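Tyrocidine synthase 2 (Brevibacillus parabrevis, PDB 6TA8) is a large modular synthase, of which the modelled chain is a single region of the condensation-domain family, built from beta sheets packed against helices. Local coordinates at residues L253-T258 / K457-I462; E263-H268 / T275-L280. One frame throughout, in Å; residues are numbered along the deposited sequence.

Contact 1: L253-T258 / K457-I462; sequences LSFALT and KHLLGI
Phe255 turns the edge of its ring to helix 445-466: CD1 of Leu459 sits near the ring plane, 4.3 Å from CZ, and neither face of the ring is touched by residues 457-462. The ring also packs against Ile434 on the adjoining strand and Arg456 on the helix. This is sheet-against-helix packing in the condensation-domain fold, where strand 250-256 forms one border of a six-stranded mixed sheet and helix 445-466 lies along that border. Backbone hydrogen bonds join Leu253, Phe255 and Leu257 to Val436, Ile434 and Leu432 of the antiparallel neighbour, so the backbone that carries the ring is fixed to the sheet. At Phe255 the first torsion (chi1 75°) tucks CG between the backbone N and the carbonyl carbon, and from there the ring projects edge first toward the helix. Leu459 answers from the helix side with its outstretched CD1 branch (chi2 176°), while the same side chain also packs on Leu281 and Ala284 of helix 277-293. It therefore lies between the strand and a second helix. Two residues beyond the phenyl ring, Leu257 leaves the strand but keeps its side chain on the same flank, with CD2 4.4 Å from CE1 of Phe255. There it meets Leu460, whose CB starts across the line of approach but whose CD2 methyl comes back to the contact. No hydrogen bond joins the two segments; the interface is wholly apolar. Past it, Thr258 takes the N-cap position of helix 259-267. The second point of contact is methyl to methyl, Leu257 CD2 against Leu460 CD2 at 4.2 Å.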
ATOM      1  N   LEU A 253      -9.815  11.277   8.721  1.00 50.17           N
ATOM      2  CA  LEU A 253      -9.676  11.681  10.113  1.00 43.10           C
ATOM      3  C   LEU A 253      -8.499  10.919  10.706  1.00 54.04           C
ATOM      4  O   LEU A 253      -8.495   9.684  10.709  1.00 46.96           O
ATOM      5  CB  LEU A 253     -10.958  11.404  10.901  1.00 47.01           C
ATOM      6  CG  LEU A 253     -10.991  11.877  12.357  1.00 55.78           C
ATOM      7  CD1 LEU A 253     -12.363  12.428  12.711  1.00 56.42           C
ATOM      8  CD2 LEU A 253     -10.612  10.755  13.305  1.00 52.92           C
ATOM      9  N   SER A 254      -7.507  11.651  11.206  1.00 58.94           N
ATOM     10  CA  SER A 254      -6.269  11.059  11.687  1.00 50.11           C
ATOM     11  C   SER A 254      -6.048  11.392  13.157  1.00 53.73           C
ATOM     12  O   SER A 254      -6.420  12.469  13.633  1.00 56.39           O
ATOM     13  CB  SER A 254      -5.067  11.546  10.866  1.00 56.33           C
ATOM     14  OG  SER A 254      -5.290  11.374   9.479  1.00 62.03           O
ATOM     15  N   PHE A 255      -5.435  10.448  13.870  1.00 51.41           N
ATOM     16  CA  PHE A 255      -4.967  10.675  15.229  1.00 50.56           C
ATOM     17  C   PHE A 255      -3.584  10.058  15.375  1.00 52.98           C
ATOM     18  O   PHE A 255      -3.259   9.065  14.720  1.00 58.86           O
ATOM     19  CB  PHE A 255      -5.938  10.103  16.279  1.00 50.83           C
ATOM     20  CG  PHE A 255      -5.886   8.603  16.418  1.00 52.88           C
ATOM     21  CD1 PHE A 255      -5.051   8.004  17.350  1.00 51.95           C
ATOM     22  CD2 PHE A 255      -6.695   7.794  15.637  1.00 56.50           C
ATOM     23  CE1 PHE A 255      -5.009   6.629  17.485  1.00 49.44           C
ATOM     24  CE2 PHE A 255      -6.661   6.417  15.771  1.00 50.37           C
ATOM     25  CZ  PHE A 255      -5.816   5.835  16.695  1.00 53.82           C
ATOM     26  N   ALA A 256      -2.769  10.661  16.235  1.00 50.67           N
ATOM     27  CA  ALA A 256      -1.395  10.233  16.433  1.00 50.77           C
ATOM     28  C   ALA A 256      -1.123  10.025  17.915  1.00 53.89           C
ATOM     29  O   ALA A 256      -1.801  10.586  18.780  1.00 55.65           O
ATOM     30  CB  ALA A 256      -0.400  11.249  15.855  1.00 58.39           C
ATOM     31  N   LEU A 257      -0.115   9.206  18.196  1.00 59.76           N
ATOM     32  CA  LEU A 257       0.341   8.955  19.554  1.00 58.54           C
ATOM     33  C   LEU A 257       1.639   9.710  19.815  1.00 53.81           C
ATOM     34  O   LEU A 257       2.418   9.976  18.897  1.00 57.67           O
ATOM     35  CB  LEU A 257       0.555   7.458  19.793  1.00 55.70           C
ATOM     36  CG  LEU A 257      -0.658   6.540  19.624  1.00 53.21           C
ATOM     37  CD1 LEU A 257      -0.309   5.118  20.034  1.00 53.73           C
ATOM     38  CD2 LEU A 257      -1.842   7.055  20.425  1.00 51.68           C
ATOM     39  N   THR A 258       1.860  10.057  21.080  1.00 60.38           N
ATOM     40  CA  THR A 258       3.091  10.728  21.464  1.00 60.51           C
ATOM     41  C   THR A 258       4.283   9.786  21.300  1.00 57.27           C
ATOM     42  O   THR A 258       4.144   8.559  21.299  1.00 59.46           O
ATOM     43  CB  THR A 258       3.005  11.226  22.907  1.00 59.76           C
ATOM     44  OG1 THR A 258       2.887  10.108  23.795  1.00 63.50           O
ATOM     45  CG2 THR A 258       1.800  12.136  23.089  1.00 56.02           C
ATOM     46  N   LYS A 457      -8.388   4.587  22.824  1.00 56.60           N
ATOM     47  CA  LYS A 457      -8.570   4.160  24.206  1.00 55.05           C
ATOM     48  C   LYS A 457      -8.273   2.681  24.410  1.00 57.69           C
ATOM     49  O   LYS A 457      -8.139   2.248  25.560  1.00 59.64           O
ATOM     50  CB  LYS A 457      -9.994   4.473  24.673  1.00 57.36           C
ATOM     51  CG  LYS A 457     -11.053   3.496  24.190  1.00 59.39           C
ATOM     52  CD  LYS A 457     -12.180   3.371  25.204  1.00 58.46           C
ATOM     53  CE  LYS A 457     -13.374   2.626  24.626  1.00 63.29           C
ATOM     54  NZ  LYS A 457     -14.114   3.444  23.625  1.00 55.50           N
ATOM     55  N   HIS A 458      -8.168   1.901  23.335  1.00 58.50           N
ATOM     56  CA  HIS A 458      -7.752   0.508  23.425  1.00 54.66           C
ATOM     57  C   HIS A 458      -6.276   0.310  23.118  1.00 54.23           C
ATOM     58  O   HIS A 458      -5.663  -0.616  23.658  1.00 63.34           O
ATOM     59  CB  HIS A 458      -8.589  -0.359  22.479  1.00 48.47           C
ATOM     60  CG  HIS A 458     -10.000  -0.557  22.934  1.00 49.49           C
ATOM     61  ND1 HIS A 458     -11.059   0.154  22.410  1.00 61.14           N
ATOM     62  CD2 HIS A 458     -10.529  -1.381  23.869  1.00 50.39           C
ATOM     63  CE1 HIS A 458     -12.178  -0.226  22.999  1.00 60.21           C
ATOM     64  NE2 HIS A 458     -11.884  -1.157  23.889  1.00 53.56           N
ATOM     65  N   LEU A 459      -5.691   1.154  22.264  1.00 56.42           N
ATOM     66  CA  LEU A 459      -4.250   1.102  22.044  1.00 52.76           C
ATOM     67  C   LEU A 459      -3.497   1.493  23.309  1.00 52.73           C
ATOM     68  O   LEU A 459      -2.525   0.833  23.696  1.00 62.67           O
ATOM     69  CB  LEU A 459      -3.861   2.016  20.882  1.00 49.38           C
ATOM     70  CG  LEU A 459      -4.101   1.487  19.468  1.00 52.40           C
ATOM     71  CD1 LEU A 459      -3.753   2.550  18.436  1.00 53.75           C
ATOM     72  CD2 LEU A 459      -3.300   0.220  19.229  1.00 58.14           C
ATOM     73  N   LEU A 460      -3.934   2.568  23.967  1.00 58.04           N
ATOM     74  CA  LEU A 460      -3.314   2.970  25.226  1.00 61.55           C
ATOM     75  C   LEU A 460      -3.562   1.944  26.322  1.00 60.93           C
ATOM     76  O   LEU A 460      -2.716   1.766  27.206  1.00 64.08           O
ATOM     77  CB  LEU A 460      -3.837   4.341  25.653  1.00 56.53           C
ATOM     78  CG  LEU A 460      -3.659   5.475  24.643  1.00 52.40           C
ATOM     79  CD1 LEU A 460      -4.397   6.722  25.103  1.00 55.24           C
ATOM     80  CD2 LEU A 460      -2.184   5.768  24.425  1.00 54.51           C
ATOM     81  N   GLY A 461      -4.708   1.262  26.285  1.00 61.94           N
ATOM     82  CA  GLY A 461      -4.984   0.243  27.281  1.00 57.60           C
ATOM     83  C   GLY A 461      -4.132  -0.998  27.117  1.00 64.25           C
ATOM     84  O   GLY A 461      -3.824  -1.677  28.100  1.00 77.44           O
ATOM     85  N   ILE A 462      -3.735  -1.311  25.881  1.00 60.15           N
ATOM     86  CA  ILE A 462      -2.916  -2.494  25.642  1.00 71.71           C
ATOM     87  C   ILE A 462      -1.469  -2.243  26.047  1.00 74.18           C
ATOM     88  O   ILE A 462      -0.842  -3.086  26.700  1.00 73.99           O
ATOM     89  CB  ILE A 462      -3.030  -2.929  24.169  1.00 72.63           C
ATOM     90  CG1 ILE A 462      -4.395  -3.565  23.904  1.00 65.67           C
ATOM     91  CG2 ILE A 462      -1.917  -3.901  23.808  1.00 65.14           C
ATOM     92  CD1 ILE A 462      -4.601  -3.988  22.467  1.00 59.15           C
TER

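Contact 2: E263-H268 / T275-L280; sequences ENLLRH and TEMNDL
Two consecutive helices, 259-267 and 277-293, joined through the short helix 270-273, meet here where Met277 reaches across to Leu265 and Leu266. Its SD lies 3.6 Å from CD2 of Leu265. The terminal methyl CE carries on to Leu266 CD2, also at 3.6 Å, and stays 3.7 Å from Leu265 CD2, so one thioether end serves both leucines. Met277 starts with CG opposite its backbone N (chi1 177°) and then bends at both chi2 and chi3; this hook brings sulfur and methyl round to the facing helix. Leu265 and Met277 cross nearly at right angles. Leu266 has its CB turned away from the partner helix, and only the branch ending in CD2 returns to it. In the condensation-domain fold this pair lies beside the six-stranded sheet, for Met277 also rests on Tyr387 and Leu266 on Gln390, and Leu265 also packs on Ile463 of helix 445-466. One turn on, Leu280 points its CB at 263-268, and packs also on Val269, Ile343 and Ile462. Met277 opens its helix right after the N-cap residue Glu276, whose backbone N-H is accepted by OD2 of Asp279 at 3.3 Å, from above the carboxylate plane: the half of a capping box supplied by the third residue of the helix. The same carboxylate has a long, weak ion pair with Arg351. At the end of the other helix, Glu263 O accepts the backbone N-H of Arg267, N to O 2.7 Å, and a weak bond from His268 ND1.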
ATOM      1  N   GLU A 263       7.328   4.507  21.402  1.00 67.69           N
ATOM      2  CA  GLU A 263       8.494   3.689  21.720  1.00 73.08           C
ATOM      3  C   GLU A 263       8.165   2.620  22.753  1.00 69.13           C
ATOM      4  O   GLU A 263       8.759   1.536  22.731  1.00 71.93           O
ATOM      5  CB  GLU A 263       9.645   4.570  22.208  1.00 71.88           C
ATOM      6  CG  GLU A 263      10.624   4.963  21.113  1.00 75.15           C
ATOM      7  CD  GLU A 263      11.447   3.787  20.617  1.00 85.25           C
ATOM      8  OE1 GLU A 263      11.887   2.973  21.454  1.00 85.73           O
ATOM      9  OE2 GLU A 263      11.649   3.678  19.388  1.00 83.52           O
ATOM     10  N   ASN A 264       7.233   2.906  23.667  1.00 70.44           N
ATOM     11  CA  ASN A 264       6.726   1.861  24.549  1.00 73.22           C
ATOM     12  C   ASN A 264       6.064   0.751  23.744  1.00 76.03           C
ATOM     13  O   ASN A 264       6.232  -0.436  24.047  1.00 78.12           O
ATOM     14  CB  ASN A 264       5.742   2.453  25.558  1.00 74.34           C
ATOM     15  CG  ASN A 264       6.431   3.226  26.665  1.00 77.50           C
ATOM     16  OD1 ASN A 264       7.601   3.591  26.549  1.00 77.85           O
ATOM     17  ND2 ASN A 264       5.704   3.481  27.748  1.00 65.75           N
ATOM     18  N   LEU A 265       5.313   1.121  22.704  1.00 69.68           N
ATOM     19  CA  LEU A 265       4.693   0.139  21.825  1.00 69.14           C
ATOM     20  C   LEU A 265       5.716  -0.595  20.969  1.00 67.07           C
ATOM     21  O   LEU A 265       5.436  -1.705  20.504  1.00 71.56           O
ATOM     22  CB  LEU A 265       3.652   0.826  20.936  1.00 67.64           C
ATOM     23  CG  LEU A 265       2.641  -0.032  20.172  1.00 64.04           C
ATOM     24  CD1 LEU A 265       1.281   0.646  20.149  1.00 64.18           C
ATOM     25  CD2 LEU A 265       3.119  -0.290  18.756  1.00 63.22           C
ATOM     26  N   LEU A 266       6.895  -0.011  20.762  1.00 68.34           N
ATOM     27  CA  LEU A 266       7.915  -0.598  19.901  1.00 74.74           C
ATOM     28  C   LEU A 266       8.977  -1.379  20.660  1.00 78.84           C
ATOM     29  O   LEU A 266       9.570  -2.302  20.090  1.00 83.19           O
ATOM     30  CB  LEU A 266       8.605   0.496  19.077  1.00 72.43           C
ATOM     31  CG  LEU A 266       7.796   1.173  17.971  1.00 66.88           C
ATOM     32  CD1 LEU A 266       8.518   2.417  17.469  1.00 57.20           C
ATOM     33  CD2 LEU A 266       7.543   0.204  16.832  1.00 61.32           C
ATOM     34  N   ARG A 267       9.231  -1.042  21.925  1.00 78.40           N
ATOM     35  CA  ARG A 267      10.369  -1.589  22.649  1.00 81.99           C
ATOM     36  C   ARG A 267      10.022  -2.293  23.952  1.00 82.68           C
ATOM     37  O   ARG A 267      10.818  -3.123  24.406  1.00 79.41           O
ATOM     38  CB  ARG A 267      11.387  -0.478  22.960  1.00 85.29           C
ATOM     39  CG  ARG A 267      12.501  -0.339  21.935  1.00 88.48           C
ATOM     40  CD  ARG A 267      13.844  -0.757  22.516  1.00 85.46           C
ATOM     41  NE  ARG A 267      13.784  -2.066  23.160  1.00 90.36           N
ATOM     42  CZ  ARG A 267      13.698  -3.222  22.509  1.00 89.11           C
ATOM     43  NH1 ARG A 267      13.648  -4.362  23.186  1.00 90.87           N
ATOM     44  NH2 ARG A 267      13.669  -3.244  21.183  1.00 86.68           N
ATOM     45  N   HIS A 268       8.874  -2.001  24.565  1.00 84.34           N
ATOM     46  CA  HIS A 268       8.606  -2.448  25.926  1.00 85.33           C
ATOM     47  C   HIS A 268       7.352  -3.298  26.084  1.00 83.62           C
ATOM     48  O   HIS A 268       7.080  -3.760  27.198  1.00 81.85           O
ATOM     49  CB  HIS A 268       8.507  -1.236  26.867  1.00 86.19           C
ATOM     50  CG  HIS A 268       9.717  -0.354  26.846  1.00 82.03           C
ATOM     51  ND1 HIS A 268       9.956   0.559  25.841  1.00 84.81           N
ATOM     52  CD2 HIS A 268      10.754  -0.243  27.710  1.00 82.23           C
ATOM     53  CE1 HIS A 268      11.088   1.193  26.086  1.00 88.53           C
ATOM     54  NE2 HIS A 268      11.593   0.726  27.214  1.00 85.19           N
ATOM     55  N   THR A 275       4.509 -10.778  20.533  1.00 89.40           N
ATOM     56  CA  THR A 275       3.661 -10.511  19.387  1.00 81.86           C
ATOM     57  C   THR A 275       4.447  -9.745  18.329  1.00 72.24           C
ATOM     58  O   THR A 275       5.651  -9.509  18.451  1.00 80.37           O
ATOM     59  CB  THR A 275       2.420  -9.720  19.810  1.00 77.48           C
ATOM     60  OG1 THR A 275       2.825  -8.552  20.537  1.00 75.84           O
ATOM     61  CG2 THR A 275       1.518 -10.570  20.687  1.00 77.37           C
ATOM     62  N   GLU A 276       3.748  -9.356  17.273  1.00 66.54           N
ATOM     63  CA  GLU A 276       4.260  -8.430  16.278  1.00 68.76           C
ATOM     64  C   GLU A 276       3.321  -7.229  16.208  1.00 68.02           C
ATOM     65  O   GLU A 276       2.335  -7.144  16.944  1.00 60.06           O
ATOM     66  CB  GLU A 276       4.413  -9.115  14.916  1.00 67.60           C
ATOM     67  CG  GLU A 276       5.170 -10.441  14.962  1.00 74.57           C
ATOM     68  CD  GLU A 276       6.675 -10.274  15.129  1.00 87.62           C
ATOM     69  OE1 GLU A 276       7.139  -9.137  15.360  1.00 87.75           O
ATOM     70  OE2 GLU A 276       7.397 -11.289  15.029  1.00 79.92           O
ATOM     71  N   MET A 277       3.640  -6.292  15.314  1.00 68.38           N
ATOM     72  CA  MET A 277       2.860  -5.060  15.235  1.00 57.99           C
ATOM     73  C   MET A 277       1.415  -5.337  14.840  1.00 53.10           C
ATOM     74  O   MET A 277       0.487  -4.747  15.405  1.00 53.59           O
ATOM     75  CB  MET A 277       3.505  -4.093  14.245  1.00 61.34           C
ATOM     76  CG  MET A 277       2.718  -2.813  14.056  1.00 63.92           C
ATOM     77  SD  MET A 277       2.793  -1.750  15.507  1.00 69.14           S
ATOM     78  CE  MET A 277       4.555  -1.447  15.598  1.00 70.34           C
ATOM     79  N   ASN A 278       1.203  -6.234  13.876  1.00 59.79           N
ATOM     80  CA  ASN A 278      -0.142  -6.490  13.376  1.00 59.54           C
ATOM     81  C   ASN A 278      -1.042  -7.145  14.415  1.00 59.25           C
ATOM     82  O   ASN A 278      -2.268  -7.048  14.300  1.00 57.10           O
ATOM     83  CB  ASN A 278      -0.076  -7.359  12.120  1.00 59.32           C
ATOM     84  CG  ASN A 278       0.118  -6.541  10.856  1.00 62.52           C
ATOM     85  OD1 ASN A 278      -0.618  -5.588  10.603  1.00 55.80           O
ATOM     86  ND2 ASN A 278       1.115  -6.908  10.059  1.00 61.89           N
ATOM     87  N   ASP A 279      -0.470  -7.803  15.426  1.00 59.26           N
ATOM     88  CA  ASP A 279      -1.290  -8.449  16.446  1.00 54.35           C
ATOM     89  C   ASP A 279      -1.970  -7.419  17.341  1.00 57.40           C
ATOM     90  O   ASP A 279      -3.176  -7.505  17.600  1.00 54.00           O
ATOM     91  CB  ASP A 279      -0.436  -9.405  17.280  1.00 62.40           C
ATOM     92  CG  ASP A 279       0.020 -10.619  16.495  1.00 68.84           C
ATOM     93  OD1 ASP A 279      -0.691 -11.019  15.550  1.00 63.74           O
ATOM     94  OD2 ASP A 279       1.090 -11.174  16.825  1.00 70.38           O
ATOM     95  N   LEU A 280      -1.211  -6.433  17.821  1.00 53.53           N
ATOM     96  CA  LEU A 280      -1.761  -5.448  18.746  1.00 53.19           C
ATOM     97  C   LEU A 280      -2.671  -4.450  18.038  1.00 57.89           C
ATOM     98  O   LEU A 280      -3.673  -4.008  18.611  1.00 59.71           O
ATOM     99  CB  LEU A 280      -0.628  -4.718  19.466  1.00 59.21           C
ATOM    100  CG  LEU A 280       0.397  -5.611  20.168  1.00 60.10           C
ATOM    101  CD1 LEU A 280       1.493  -4.773  20.809  1.00 68.78           C
ATOM    102  CD2 LEU A 280      -0.282  -6.497  21.201  1.00 52.76           C
TER

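Overall arrangement
Contacts 1 and 2 are about 13 Å apart, centre to centre, and each lies about 21 Å from the centre of the chain, on the same side. The chain passes directly from strand 250-256 of contact 1 into helix 259-267 of contact 2, and helix 445-466 returns much later to lie against both. The two also touch: Ile462 CD1 is 4.0 Å from the carbonyl oxygen of Leu280, and Leu459 CD2 is 4.3 Å from that same Leu280 O. Contact 1 thus joins the sheet border to helix 445-466, while contact 2 joins the two helices that adjoin it.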